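Local structure of polyketide biosynthesis 3-hydroxy-3-methylglutaryl-ACP synthase PksG (Bacillus subtilis, 4YXT) at residues I352-H355 and L356-Y360. The protein catalyses the aldol condensation of an acetyl group carried by an acyl carrier protein with a beta-ketothioester polyketide intermediate during biosynthesis of the antibiotic bacillaene. The protein carries 1 engineered substitution. Numbering follows the deposited sequence.
Sequences IEKH and LDRRY
The amide N of Asp357 donates to Glu353 O at 2.8 Å in the last turn of helix 352-357, and Leu356 N reaches Ile352 O at 3.0 Å. At Arg358, the first residue to leave helical geometry, these i+4 to i bonds give way to an i+3 to i bond: its N lies 3.0 Å from His355 O, well above the carbonyl plane. The freshly released chain is tied back by Arg359, whose NE meets a lone pair of Leu356 O at 3.0 Å. Bending at chi3 (-68°) brings the guanidinium round until Leu356 CD2 sits over the centre of one face, 3.9 Å above the plane. The His355 ring has Leu356 CA over one face and meets Phe12 nearly parallel; NE2 bonds weakly to Gly14 O, while buried ND1 has no partner in the model. Leu356 CD1 lies 4.2 Å from Ile352 CG2, and both side chains touch Tyr290. On the exposed side, Lys354 CE covers one face of the Arg358 guanidinium, offset toward its rim. Lys354 NZ and Arg358 NH1 are 3.6 Å apart, so their like charges probably disfavour this pairing, whereas the charge of buried Arg359 is probably balanced by Glu41, while its NE bond pins the departing chain to the last turn.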
loop_
_atom_site.group_PDB
_atom_site.type_symbol
_atom_site.label_atom_id
_atom_site.label_comp_id
_atom_site.label_asym_id
_atom_site.label_seq_id
_atom_site.Cartn_x
_atom_site.Cartn_y
_atom_site.Cartn_z
ATOM N N ILE A 352 -16.220 -2.852 22.929
ATOM C CA ILE A 352 -15.177 -1.805 22.714
ATOM C C ILE A 352 -15.082 -0.818 23.879
ATOM O O ILE A 352 -13.982 -0.558 24.383
ATOM C CB ILE A 352 -15.362 -1.060 21.358
ATOM C CG1 ILE A 352 -14.964 -1.975 20.198
ATOM C CG2 ILE A 352 -14.518 0.183 21.306
ATOM C CD1 ILE A 352 -15.744 -1.680 18.922
ATOM N N GLU A 353 -16.213 -0.271 24.300
ATOM C CA GLU A 353 -16.267 0.679 25.446
ATOM C C GLU A 353 -15.616 0.091 26.670
ATOM O O GLU A 353 -14.728 0.685 27.313
ATOM C CB GLU A 353 -17.728 1.043 25.782
ATOM C CG GLU A 353 -18.114 2.435 25.348
ATOM C CD GLU A 353 -19.177 3.090 26.193
ATOM O OE1 GLU A 353 -20.262 2.527 26.317
ATOM O OE2 GLU A 353 -18.940 4.194 26.707
ATOM N N LYS A 354 -16.048 -1.128 26.980
ATOM C CA LYS A 354 -15.494 -1.853 28.147
ATOM C C LYS A 354 -13.964 -1.966 28.006
ATOM O O LYS A 354 -13.169 -1.686 28.926
ATOM C CB LYS A 354 -16.191 -3.209 28.197
ATOM C CG LYS A 354 -16.057 -4.054 29.442
ATOM C CD LYS A 354 -16.795 -5.387 29.221
ATOM C CE LYS A 354 -16.025 -6.573 29.777
ATOM N NZ LYS A 354 -14.663 -6.789 29.188
ATOM N N HIS A 355 -13.496 -2.312 26.826
ATOM C CA HIS A 355 -12.051 -2.331 26.685
ATOM C C HIS A 355 -11.382 -0.966 26.972
ATOM O O HIS A 355 -10.345 -0.872 27.645
ATOM C CB HIS A 355 -11.663 -2.845 25.295
ATOM C CG HIS A 355 -10.342 -2.333 24.847
ATOM N ND1 HIS A 355 -10.193 -1.527 23.736
ATOM C CD2 HIS A 355 -9.117 -2.446 25.402
ATOM C CE1 HIS A 355 -8.923 -1.184 23.618
ATOM N NE2 HIS A 355 -8.254 -1.710 24.625
ATOM N N LEU A 356 -11.952 0.115 26.431
ATOM C CA LEU A 356 -11.378 1.431 26.656
ATOM C C LEU A 356 -11.403 1.804 28.163
ATOM O O LEU A 356 -10.438 2.410 28.704
ATOM C CB LEU A 356 -12.142 2.479 25.861
ATOM C CG LEU A 356 -12.074 2.363 24.323
ATOM C CD1 LEU A 356 -13.006 3.352 23.664
ATOM C CD2 LEU A 356 -10.680 2.574 23.831
ATOM N N ASP A 357 -12.496 1.443 28.843
ATOM C CA ASP A 357 -12.515 1.622 30.309
ATOM C C ASP A 357 -11.364 0.906 31.074
ATOM O O ASP A 357 -11.055 1.328 32.177
ATOM C CB ASP A 357 -13.836 1.170 30.930
ATOM C CG ASP A 357 -15.039 1.859 30.345
ATOM O OD1 ASP A 357 -14.931 3.018 29.862
ATOM O OD2 ASP A 357 -16.106 1.217 30.357
ATOM N N ARG A 358 -10.739 -0.153 30.524
ATOM C CA ARG A 358 -9.741 -0.924 31.309
ATOM C C ARG A 358 -8.318 -0.567 31.062
ATOM O O ARG A 358 -7.429 -1.275 31.531
ATOM C CB ARG A 358 -9.879 -2.440 31.134
ATOM C CG ARG A 358 -11.270 -2.891 30.727
ATOM C CD ARG A 358 -11.800 -4.074 31.528
ATOM N NE ARG A 358 -13.239 -3.938 31.773
ATOM C CZ ARG A 358 -14.024 -4.896 32.267
ATOM N NH1 ARG A 358 -13.542 -6.096 32.566
ATOM N NH2 ARG A 358 -15.316 -4.656 32.460
ATOM N N ARG A 359 -8.050 0.520 30.351
ATOM C CA ARG A 359 -6.660 0.871 30.095
ATOM C C ARG A 359 -6.062 1.513 31.313
ATOM O O ARG A 359 -6.781 2.105 32.135
ATOM C CB ARG A 359 -6.532 1.831 28.895
ATOM C CG ARG A 359 -7.093 1.296 27.597
ATOM C CD ARG A 359 -7.180 2.386 26.541
ATOM N NE ARG A 359 -8.189 3.395 26.911
ATOM C CZ ARG A 359 -8.393 4.550 26.280
ATOM N NH1 ARG A 359 -7.671 4.851 25.181
ATOM N NH2 ARG A 359 -9.339 5.411 26.736
ATOM N N TYR A 360 -4.739 1.420 31.406
ATOM C CA TYR A 360 -3.984 1.971 32.515
ATOM C C TYR A 360 -3.702 3.433 32.323
ATOM O O TYR A 360 -3.146 3.843 31.293
ATOM C CB TYR A 360 -2.656 1.247 32.599
ATOM C CG TYR A 360 -1.769 1.620 33.759
ATOM C CD1 TYR A 360 -1.836 0.919 34.955
ATOM C CD2 TYR A 360 -0.820 2.608 33.636
ATOM C CE1 TYR A 360 -0.999 1.224 36.009
ATOM C CE2 TYR A 360 0.021 2.919 34.671
ATOM C CZ TYR A 360 -0.073 2.232 35.864
ATOM O OH TYR A 360 0.781 2.551 36.907
#